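Local coordinates for Dye type peroxidase A (Streptomyces lividans 1326, PDB 5MJH) that uses haem and hydrogen peroxide to oxidise substrates, probably including bulky dyes, as a dye-decolourising (DyP-type) peroxidase, at the interface of chains A and B. Residues are numbered along the deposited sequence; one frame, centred on the assembly and turned at random. Chains: chain A/B, Dye type peroxidase A.

Contact 1: the interface of chains A and B. Residues chain A 179, 236-238, 241, 249; chain B 69, 71-72.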
loop_
_atom_site.group_PDB
_atom_site.type_symbol
_atom_site.label_atom_id
_atom_site.label_comp_id
_atom_site.label_asym_id
_atom_site.label_seq_id
_atom_site.Cartn_x
_atom_site.Cartn_y
_atom_site.Cartn_z
ATOM N N MET A 179 6.134 0.301 14.852
ATOM C CA MET A 179 6.384 0.547 16.275
ATOM C C MET A 179 7.112 1.875 16.525
ATOM O O MET A 179 7.318 2.266 17.668
ATOM C CB MET A 179 7.123 -0.604 16.948
ATOM C CG MET A 179 6.212 -1.804 17.358
ATOM S SD MET A 179 7.225 -3.194 17.930
ATOM C CE MET A 179 5.999 -4.119 18.840
ATOM N N LEU A 236 2.625 1.751 26.288
ATOM C CA LEU A 236 3.884 1.841 27.038
ATOM C C LEU A 236 4.447 3.233 27.034
ATOM O O LEU A 236 4.291 3.983 26.079
ATOM C CB LEU A 236 4.940 0.927 26.439
ATOM C CG LEU A 236 4.640 -0.559 26.407
ATOM C CD1 LEU A 236 5.829 -1.248 25.749
ATOM C CD2 LEU A 236 4.370 -1.076 27.811
ATOM N N SER A 237 5.156 3.562 28.112
ATOM C CA SER A 237 5.938 4.771 28.182
ATOM C C SER A 237 7.102 4.732 27.221
ATOM O O SER A 237 7.487 3.666 26.790
ATOM C CB SER A 237 6.514 4.940 29.592
ATOM O OG SER A 237 7.481 3.938 29.842
ATOM N N LEU A 238 7.685 5.886 26.937
ATOM C CA LEU A 238 8.871 5.922 26.069
ATOM C C LEU A 238 10.019 5.101 26.678
ATOM O O LEU A 238 10.693 4.318 25.988
ATOM C CB LEU A 238 9.364 7.360 25.823
ATOM C CG LEU A 238 10.603 7.503 24.903
ATOM C CD1 LEU A 238 10.265 7.027 23.497
ATOM C CD2 LEU A 238 11.122 8.941 24.920
ATOM N N GLN A 241 9.439 1.362 26.137
ATOM C CA GLN A 241 9.638 0.967 24.755
ATOM C C GLN A 241 11.110 0.892 24.371
ATOM O O GLN A 241 11.550 -0.006 23.564
ATOM C CB GLN A 241 8.931 1.968 23.850
ATOM C CG GLN A 241 7.400 1.900 23.895
ATOM C CD GLN A 241 6.743 2.735 22.807
ATOM O OE1 GLN A 241 7.377 3.625 22.219
ATOM N NE2 GLN A 241 5.461 2.488 22.559
ATOM N N LYS A 249 14.332 5.750 20.395
ATOM C CA LYS A 249 13.425 5.925 19.254
ATOM C C LYS A 249 13.789 7.151 18.410
ATOM O O LYS A 249 13.699 7.097 17.147
ATOM C CB LYS A 249 11.979 6.074 19.743
ATOM C CG LYS A 249 11.501 4.835 20.486
ATOM C CD LYS A 249 9.993 4.670 20.628
ATOM C CE LYS A 249 9.262 4.355 19.341
ATOM N NZ LYS A 249 7.787 4.357 19.503
ATOM N N ARG B 69 3.191 10.868 23.627
ATOM C CA ARG B 69 3.359 9.472 23.203
ATOM C C ARG B 69 2.879 9.280 21.754
ATOM O O ARG B 69 2.301 8.254 21.395
ATOM C CB ARG B 69 2.653 8.523 24.170
ATOM C CG ARG B 69 3.115 8.664 25.626
ATOM C CD ARG B 69 4.551 8.205 25.875
ATOM N NE ARG B 69 4.813 6.892 25.259
ATOM C CZ ARG B 69 5.623 6.636 24.224
ATOM N NH1 ARG B 69 6.374 7.573 23.633
ATOM N NH2 ARG B 69 5.710 5.392 23.789
ATOM N N THR B 71 3.615 7.981 18.274
ATOM C CA THR B 71 4.326 6.688 18.060
ATOM C C THR B 71 5.693 6.817 17.430
ATOM O O THR B 71 6.382 5.796 17.301
ATOM C CB THR B 71 3.534 5.768 17.131
ATOM O OG1 THR B 71 3.412 6.442 15.880
ATOM C CG2 THR B 71 2.177 5.450 17.684
ATOM N N ASP B 72 6.069 8.025 16.969
ATOM C CA ASP B 72 7.301 8.266 16.192
ATOM C C ASP B 72 7.300 7.576 14.800
ATOM O O ASP B 72 8.309 7.594 14.094
ATOM C CB ASP B 72 8.577 7.891 16.979
ATOM C CG ASP B 72 8.796 8.764 18.236
ATOM O OD1 ASP B 72 8.861 10.023 18.137
ATOM O OD2 ASP B 72 8.932 8.160 19.324
HETATM O O HOH W 1 6.666 6.515 21.093
#

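Contact 2: the interface of chains A and B. Residues chain A 71, 73, 143, 147; chain B 178-180, 234, 249.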
loop_
_atom_site.group_PDB
_atom_site.type_symbol
_atom_site.label_atom_id
_atom_site.label_comp_id
_atom_site.label_asym_id
_atom_site.label_seq_id
_atom_site.Cartn_x
_atom_site.Cartn_y
_atom_site.Cartn_z
ATOM N N THR A 71 -0.796 -4.991 -19.728
ATOM C CA THR A 71 -2.014 -4.366 -19.272
ATOM C C THR A 71 -1.981 -2.849 -19.394
ATOM O O THR A 71 -3.026 -2.230 -19.162
ATOM C CB THR A 71 -2.292 -4.671 -17.793
ATOM O OG1 THR A 71 -1.201 -4.148 -17.015
ATOM C CG2 THR A 71 -2.463 -6.108 -17.538
ATOM N N VAL A 73 -0.701 -0.941 -17.183
ATOM C CA VAL A 73 -0.829 -0.357 -15.842
ATOM C C VAL A 73 0.434 0.431 -15.459
ATOM O O VAL A 73 0.351 1.462 -14.764
ATOM C CB VAL A 73 -1.185 -1.457 -14.807
ATOM C CG1 VAL A 73 -1.005 -0.963 -13.382
ATOM C CG2 VAL A 73 -2.630 -1.992 -15.005
ATOM N N ARG A 143 0.869 -8.741 -10.977
ATOM C CA ARG A 143 -0.180 -9.286 -11.793
ATOM C C ARG A 143 0.424 -10.065 -12.982
ATOM O O ARG A 143 -0.103 -11.091 -13.372
ATOM C CB ARG A 143 -1.100 -8.195 -12.291
ATOM C CG ARG A 143 -2.259 -8.640 -13.168
ATOM C CD ARG A 143 -3.128 -9.721 -12.547
ATOM N NE ARG A 143 -4.314 -9.915 -13.383
ATOM C CZ ARG A 143 -5.272 -10.797 -13.134
ATOM N NH1 ARG A 143 -5.232 -11.506 -12.032
ATOM N NH2 ARG A 143 -6.316 -10.878 -13.949
ATOM N N ARG A 147 -0.111 -14.008 -13.564
ATOM C CA ARG A 147 -0.684 -14.462 -14.840
ATOM C C ARG A 147 0.261 -15.365 -15.650
ATOM O O ARG A 147 -0.218 -16.238 -16.402
ATOM C CB ARG A 147 -1.144 -13.253 -15.660
ATOM C CG ARG A 147 -2.305 -12.530 -14.983
ATOM C CD ARG A 147 -3.612 -13.209 -15.305
ATOM N NE ARG A 147 -4.041 -12.895 -16.638
ATOM C CZ ARG A 147 -5.185 -13.316 -17.160
ATOM N NH1 ARG A 147 -5.970 -14.123 -16.440
ATOM N NH2 ARG A 147 -5.524 -12.935 -18.392
ATOM N N LEU B 178 -6.027 0.262 -12.508
ATOM C CA LEU B 178 -5.574 -1.127 -12.670
ATOM C C LEU B 178 -6.137 -1.814 -13.888
ATOM O O LEU B 178 -5.717 -2.935 -14.172
ATOM C CB LEU B 178 -5.785 -1.979 -11.426
ATOM C CG LEU B 178 -5.159 -1.318 -10.149
ATOM C CD1 LEU B 178 -5.377 -2.203 -8.942
ATOM C CD2 LEU B 178 -3.673 -1.044 -10.326
ATOM N N MET B 179 -7.045 -1.143 -14.609
ATOM C CA MET B 179 -7.412 -1.528 -15.982
ATOM C C MET B 179 -6.416 -1.002 -17.040
ATOM O O MET B 179 -6.515 -1.376 -18.198
ATOM C CB MET B 179 -8.847 -1.053 -16.287
ATOM C CG MET B 179 -9.872 -2.064 -15.809
ATOM S SD MET B 179 -11.534 -1.408 -15.948
ATOM C CE MET B 179 -12.451 -2.901 -15.749
ATOM N N GLY B 180 -5.467 -0.145 -16.611
ATOM C CA GLY B 180 -4.451 0.392 -17.508
ATOM C C GLY B 180 -4.924 1.595 -18.269
ATOM O O GLY B 180 -4.238 2.085 -19.149
ATOM N N GLU B 234 -8.848 -8.590 -18.874
ATOM C CA GLU B 234 -7.553 -8.800 -19.450
ATOM C C GLU B 234 -7.517 -9.886 -20.522
ATOM O O GLU B 234 -6.477 -10.127 -21.123
ATOM C CB GLU B 234 -6.546 -9.034 -18.318
ATOM C CG GLU B 234 -6.325 -7.787 -17.529
ATOM C CD GLU B 234 -5.559 -8.005 -16.249
ATOM O OE1 GLU B 234 -5.128 -9.157 -15.971
ATOM O OE2 GLU B 234 -5.464 -6.994 -15.536
ATOM N N LYS B 249 -5.901 3.695 -24.663
ATOM C CA LYS B 249 -5.038 3.287 -23.549
ATOM C C LYS B 249 -3.643 3.926 -23.639
ATOM O O LYS B 249 -3.044 4.239 -22.612
ATOM C CB LYS B 249 -4.935 1.761 -23.464
ATOM C CG LYS B 249 -6.275 1.105 -23.128
ATOM C CD LYS B 249 -6.143 -0.333 -22.655
ATOM C CE LYS B 249 -5.793 -0.460 -21.175
ATOM N NZ LYS B 249 -5.629 -1.877 -20.730
HETATM O O HOH W 2 -3.843 -11.512 -20.541
#

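Contact 3: the interface of chains A and B. Residues chain A 139, 143, 146; chain B 230-231, 234, 310, 314, 316.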
loop_
_atom_site.group_PDB
_atom_site.type_symbol
_atom_site.label_atom_id
_atom_site.label_comp_id
_atom_site.label_asym_id
_atom_site.label_seq_id
_atom_site.Cartn_x
_atom_site.Cartn_y
_atom_site.Cartn_z
ATOM N N PHE A 139 2.300 -3.275 -8.667
ATOM C CA PHE A 139 1.110 -4.097 -8.949
ATOM C C PHE A 139 1.169 -4.754 -10.335
ATOM O O PHE A 139 0.903 -5.934 -10.474
ATOM C CB PHE A 139 -0.171 -3.297 -8.819
ATOM C CG PHE A 139 -1.389 -4.121 -9.069
ATOM C CD1 PHE A 139 -1.858 -4.283 -10.364
ATOM C CD2 PHE A 139 -1.884 -4.935 -8.086
ATOM C CE1 PHE A 139 -2.980 -5.053 -10.602
ATOM C CE2 PHE A 139 -2.964 -5.753 -8.321
ATOM C CZ PHE A 139 -3.512 -5.815 -9.578
ATOM N N ARG A 143 0.869 -8.741 -10.977
ATOM C CA ARG A 143 -0.180 -9.286 -11.793
ATOM C C ARG A 143 0.424 -10.065 -12.982
ATOM O O ARG A 143 -0.103 -11.091 -13.372
ATOM C CB ARG A 143 -1.100 -8.195 -12.291
ATOM C CG ARG A 143 -2.259 -8.640 -13.168
ATOM C CD ARG A 143 -3.128 -9.721 -12.547
ATOM N NE ARG A 143 -4.314 -9.915 -13.383
ATOM C CZ ARG A 143 -5.272 -10.797 -13.134
ATOM N NH1 ARG A 143 -5.232 -11.506 -12.032
ATOM N NH2 ARG A 143 -6.316 -10.878 -13.949
ATOM N N GLN A 146 1.831 -13.340 -11.605
ATOM C CA GLN A 146 0.734 -14.247 -11.284
ATOM C C GLN A 146 0.053 -14.827 -12.534
ATOM O O GLN A 146 -0.305 -16.016 -12.545
ATOM C CB GLN A 146 -0.264 -13.537 -10.386
ATOM C CG GLN A 146 -1.478 -14.372 -9.984
ATOM C CD GLN A 146 -2.782 -13.806 -10.490
ATOM O OE1 GLN A 146 -2.859 -12.633 -10.866
ATOM N NE2 GLN A 146 -3.819 -14.598 -10.426
ATOM N N LEU B 230 -10.705 -8.147 -13.450
ATOM C CA LEU B 230 -9.506 -8.165 -14.257
ATOM C C LEU B 230 -9.335 -9.471 -15.016
ATOM O O LEU B 230 -8.770 -9.485 -16.116
ATOM C CB LEU B 230 -8.230 -7.885 -13.433
ATOM C CG LEU B 230 -8.191 -6.552 -12.672
ATOM C CD1 LEU B 230 -6.912 -6.567 -11.830
ATOM C CD2 LEU B 230 -8.208 -5.384 -13.665
ATOM N N ASP B 231 -9.809 -10.568 -14.432
ATOM C CA ASP B 231 -9.754 -11.847 -15.167
ATOM C C ASP B 231 -10.551 -11.813 -16.436
ATOM O O ASP B 231 -10.147 -12.452 -17.410
ATOM C CB ASP B 231 -10.226 -13.009 -14.322
ATOM C CG ASP B 231 -9.258 -13.379 -13.238
ATOM O OD1 ASP B 231 -8.094 -12.890 -13.204
ATOM O OD2 ASP B 231 -9.698 -14.142 -12.352
ATOM N N GLU B 234 -8.848 -8.590 -18.874
ATOM C CA GLU B 234 -7.553 -8.800 -19.450
ATOM C C GLU B 234 -7.517 -9.886 -20.522
ATOM O O GLU B 234 -6.477 -10.127 -21.123
ATOM C CB GLU B 234 -6.546 -9.034 -18.318
ATOM C CG GLU B 234 -6.325 -7.787 -17.529
ATOM C CD GLU B 234 -5.559 -8.005 -16.249
ATOM O OE1 GLU B 234 -5.128 -9.157 -15.971
ATOM O OE2 GLU B 234 -5.464 -6.994 -15.536
ATOM N N PHE B 310 -5.911 -12.296 -3.198
ATOM C CA PHE B 310 -6.518 -13.219 -4.106
ATOM C C PHE B 310 -7.377 -14.201 -3.341
ATOM O O PHE B 310 -6.975 -14.650 -2.265
ATOM C CB PHE B 310 -5.432 -13.980 -4.879
ATOM C CG PHE B 310 -4.559 -13.109 -5.720
ATOM C CD1 PHE B 310 -3.404 -12.532 -5.202
ATOM C CD2 PHE B 310 -4.911 -12.847 -7.038
ATOM C CE1 PHE B 310 -2.621 -11.717 -5.987
ATOM C CE2 PHE B 310 -4.128 -12.020 -7.835
ATOM C CZ PHE B 310 -2.983 -11.476 -7.304
ATOM N N GLY B 314 -7.900 -17.657 -7.419
ATOM C CA GLY B 314 -6.960 -16.720 -7.987
ATOM C C GLY B 314 -7.595 -15.406 -8.413
ATOM O O GLY B 314 -6.978 -14.651 -9.142
ATOM N N PRO B 316 -8.436 -11.680 -8.221
ATOM C CA PRO B 316 -7.894 -10.586 -7.420
ATOM C C PRO B 316 -8.968 -9.656 -6.771
ATOM O O PRO B 316 -9.944 -9.220 -7.447
ATOM C CB PRO B 316 -7.089 -9.779 -8.429
ATOM C CG PRO B 316 -7.797 -10.040 -9.733
ATOM C CD PRO B 316 -8.332 -11.432 -9.665
HETATM O O HOH W 3 -6.394 -14.239 -11.780
#

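Contact 4: the interface of chains A and B. Residues chain A 29, 162-164, 178; chain B 29, 135-136.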
loop_
_atom_site.group_PDB
_atom_site.type_symbol
_atom_site.label_atom_id
_atom_site.label_comp_id
_atom_site.label_asym_id
_atom_site.label_seq_id
_atom_site.Cartn_x
_atom_site.Cartn_y
_atom_site.Cartn_z
ATOM N N ARG A 29 7.150 -0.050 -1.834
ATOM C CA ARG A 29 6.054 -0.958 -2.002
ATOM C C ARG A 29 6.567 -2.376 -2.244
ATOM O O ARG A 29 7.476 -2.571 -3.058
ATOM C CB ARG A 29 5.269 -0.520 -3.208
ATOM C CG ARG A 29 4.102 -1.372 -3.643
ATOM C CD ARG A 29 3.191 -1.690 -2.504
ATOM N NE ARG A 29 1.818 -1.818 -2.909
ATOM C CZ ARG A 29 0.820 -2.010 -2.045
ATOM N NH1 ARG A 29 1.051 -2.178 -0.757
ATOM N NH2 ARG A 29 -0.415 -2.094 -2.482
ATOM N N PHE A 162 4.692 -2.173 2.656
ATOM C CA PHE A 162 5.143 -0.832 2.347
ATOM C C PHE A 162 6.288 -0.365 3.268
ATOM O O PHE A 162 6.505 -0.845 4.396
ATOM C CB PHE A 162 3.983 0.144 2.392
ATOM C CG PHE A 162 3.276 0.142 3.690
ATOM C CD1 PHE A 162 3.752 0.906 4.744
ATOM C CD2 PHE A 162 2.122 -0.677 3.875
ATOM C CE1 PHE A 162 3.105 0.929 5.956
ATOM C CE2 PHE A 162 1.465 -0.625 5.091
ATOM C CZ PHE A 162 1.957 0.150 6.163
ATOM N N ASN A 163 6.971 0.660 2.759
ATOM C CA ASN A 163 8.034 1.345 3.503
ATOM C C ASN A 163 7.936 2.811 3.147
ATOM O O ASN A 163 7.088 3.234 2.339
ATOM C CB ASN A 163 9.433 0.799 3.164
ATOM C CG ASN A 163 9.732 -0.525 3.774
ATOM O OD1 ASN A 163 9.644 -0.726 5.002
ATOM N ND2 ASN A 163 10.140 -1.472 2.927
ATOM N N ARG A 164 8.863 3.572 3.721
ATOM C CA ARG A 164 9.048 4.928 3.399
ATOM C C ARG A 164 9.311 5.126 1.926
ATOM O O ARG A 164 10.012 4.290 1.271
ATOM C CB ARG A 164 10.275 5.471 4.161
ATOM C CG ARG A 164 10.546 6.943 3.906
ATOM C CD ARG A 164 11.734 7.407 4.721
ATOM N NE ARG A 164 11.403 7.441 6.132
ATOM C CZ ARG A 164 12.275 7.452 7.134
ATOM N NH1 ARG A 164 13.599 7.511 6.891
ATOM N NH2 ARG A 164 11.820 7.449 8.379
ATOM N N LEU A 178 6.386 0.207 12.147
ATOM C CA LEU A 178 5.134 0.760 12.679
ATOM C C LEU A 178 5.094 0.814 14.199
ATOM O O LEU A 178 4.130 1.265 14.745
ATOM C CB LEU A 178 3.900 0.006 12.203
ATOM C CG LEU A 178 3.791 -0.140 10.678
ATOM C CD1 LEU A 178 2.514 -0.855 10.336
ATOM C CD2 LEU A 178 3.886 1.216 10.044
ATOM N N ARG B 29 -0.808 7.284 -1.338
ATOM C CA ARG B 29 -1.310 6.329 -0.335
ATOM C C ARG B 29 -2.564 6.933 0.267
ATOM O O ARG B 29 -2.626 8.115 0.530
ATOM C CB ARG B 29 -0.281 6.114 0.779
ATOM C CG ARG B 29 1.003 5.412 0.367
ATOM C CD ARG B 29 0.811 3.935 0.219
ATOM N NE ARG B 29 0.370 3.300 1.463
ATOM C CZ ARG B 29 0.058 2.019 1.568
ATOM N NH1 ARG B 29 0.153 1.236 0.510
ATOM N NH2 ARG B 29 -0.384 1.527 2.704
ATOM N N ALA B 135 4.007 6.295 2.895
ATOM C CA ALA B 135 3.163 5.280 3.576
ATOM C C ALA B 135 3.219 5.347 5.108
ATOM O O ALA B 135 2.244 5.048 5.760
ATOM C CB ALA B 135 3.503 3.890 3.084
ATOM N N LEU B 136 4.374 5.703 5.682
ATOM C CA LEU B 136 4.465 5.803 7.144
ATOM C C LEU B 136 3.751 7.021 7.607
ATOM O O LEU B 136 3.044 6.997 8.645
ATOM C CB LEU B 136 5.922 5.875 7.603
ATOM C CG LEU B 136 6.846 4.775 7.183
ATOM C CD1 LEU B 136 8.105 4.805 7.995
ATOM C CD2 LEU B 136 6.161 3.452 7.357
HETATM O O HOH W 4 5.702 5.191 0.920
#

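Contact 1: the interface of chains A and B
The backbone carbonyl oxygen of A:Leu236 is gripped side-on by the guanidinium group of B:Arg69: NE lies 3.1 Å from A:Leu236 O, and NH2 3.0 Å from the same oxygen. Both nitrogens meet it nearly within the guanidinium plane, but NE points along a lone pair in the carbonyl plane whereas NH2 is tilted 33° from it. One face of the guanidinium carries A:Leu238 N above its centre, and the CB of A:Leu238 sits against NH1. Bends at chi2 and chi3 (-68° and -47°) curl the arginine chain to bring this edge round to the carbonyl. Beyond, the amide of A:Gln241 stands almost upright to the guanidinium, joined to it by a weak bond from NH2 to OE1. A:Gln241 OE1 also accepts from A:Lys249 NZ at 2.8 Å, and this lysine donates in addition to A:Met179 O and, across the interface, to B:Thr71 O at 3.0 Å, approaching from above that carbonyl plane. B:Asp72 OD2 lies 4.0 Å from A:Lys249 NZ, a long salt bridge, while water 1 joins the lysine to B:Arg69 NH1. In the fold, loop residues of chain B meet the start of helix 238-245 and the neighbouring loops of chain A.

Contact 2: the interface of chains A and B
Helix 135-149 of chain A and the loop carrying A:Thr71 and A:Val73 jointly face B:Glu234, just past helix 230-233 of this DyP-type peroxidase subunit, and the loop around B:Met179. From the helix, A:Arg143 reaches the glutamate from the opposite direction and grips one oxygen with two nitrogens: NE is 2.8 Å from B:Glu234 OE1 and NH2 2.9 Å from that same OE1. Both bonds run close to the guanidinium plane, but NE uses the syn lone pair of the carboxylate oxygen, while NH2 arrives from above the carboxylate plane, the two planes standing 61° apart. The A:Arg143 chain leaves with CG anti to the backbone N (chi1 -180°) and then turns at chi2, carrying the guanidinium across. One helical turn on, A:Arg147 CD covers a face of this guanidinium, and its own NE makes a longer salt bridge, 3.9 Å to B:Glu234 OE1. A leucine in place of A:Arg143 would probably leave B:Glu234 OE1 without its two-nitrogen grip, with the more distant A:Arg147 the remaining charge described here to steady the carboxylate. Water 2 ties A:Arg147 NH2 to the glutamate backbone O. Alongside, A:Thr71 CG2 packs on the carboxylate end, and A:Val73 CG2 lies on the backbone of B:Leu178 and B:Gly180. B:Lys249 NZ, held by B:Met179 O at 2.7 Å, donates to A:Thr71 O at 3.1 Å from above the carbonyl plane.

Contact 3: the interface of chains A and B
A:Arg143 pushes from helix 135-149 of one DyP-type peroxidase subunit against helix 230-233 and the turn between strands 304-310 and 316-326 of the other. Besides its hold on B:Glu234, it forms a salt bridge with B:Asp231: A:Arg143 NH2 donates to the carboxylate oxygen OD1 at 2.8 Å, nearly straight at 168°. The guanidinium and this carboxylate are almost coplanar, 10° apart, although the side chains themselves cross at about a right angle, and OD1 receives the bond on its anti lone pair. NH2 thus serves two acidic residues, an arrangement likely to stabilise the charge of both. B:Leu230 CB, near NH2, and B:Pro316 CG, near NH1, cover one and the same face of the guanidinium, opposite the one under A:Arg147. A:Gln146, one turn along the helix, steadies the remaining nitrogen: its OE1 accepts from A:Arg143 NH1 at 2.9 Å, using a lone pair in the amide plane, though the oxygen is somewhat tilted from the guanidinium plane. That amide also comes obliquely to the CE2 corner of the B:Phe310 ring, with A:Gln146 OE1 3.3 Å from B:Phe310 CE2 and the two planes inclined by 51°. Water 3 links A:Gln146 NE2 and A:Arg143 NH1 to B:Asp231 OD1, at 2.6 Å from the water, and to B:Gly314 O, at 2.7 Å. Nearer the start of the helix, A:Phe139 CZ touches B:Leu230 CD1 at 4.1 Å.

Contact 4: the interface of chains A and B
B:Arg29 holds its NH2 over the face of the A:Phe162 ring, a cation-pi contact in which this nitrogen stands 4.0 Å from the ring centroid. The planes are inclined by 39° instead of stacking flat, and B:Arg29 NH2 leans toward A:Phe162 CD2, at 3.5 Å. The methyl CB of B:Ala135, at the start of helix 135-149, presses on A:Phe162 CD1 at 3.4 Å, and both partners come to the same face of the ring. The ring gets there from the end of strand 153-162 with CG between its backbone N and carbonyl carbon (chi1 57°). Exchanging A:Phe162 for a serine would probably strip the B:Arg29 guanidinium of its aromatic partner and open a gap against the B:Ala135 methyl. Farther out, bends at chi2 and chi3 fold B:Arg29 toward the ring, and its NH1 comes 3.8 Å from NH1 of A:Arg29, the same residue of the other subunit, with planes 74° apart; two like charges so close probably depend on nearby groups or solvent for compensation. B:Leu136 CG faces the backbone N of A:Arg164, and its CD2 meets A:Leu178 CD2 at 4.2 Å. Water 4 bridges the chains, 2.8 Å from A:Asn163 O and 2.8 Å from the helix-start amide, B:Ala135 N.

Across the two-fold interface, contacts 2 and 3 form one neighbourhood: their C-alpha centres are about 9 Å apart, and both include A:Arg143 and B:Glu234. Contact 1 lies far off, about 41 Å from contact 2 and 39 Å from contact 3, yet it includes the symmetry counterpart of the lysine-to-threonine link in contact 2. Contact 4 sits between them, about 19 Å from contact 1 and 23 Å from each of the others. Helix 135-149 contributes from chain A to contacts 2 and 3 and from chain B to contact 4. Twin-related links thus spread the hold along the interface, consistent with a dimer.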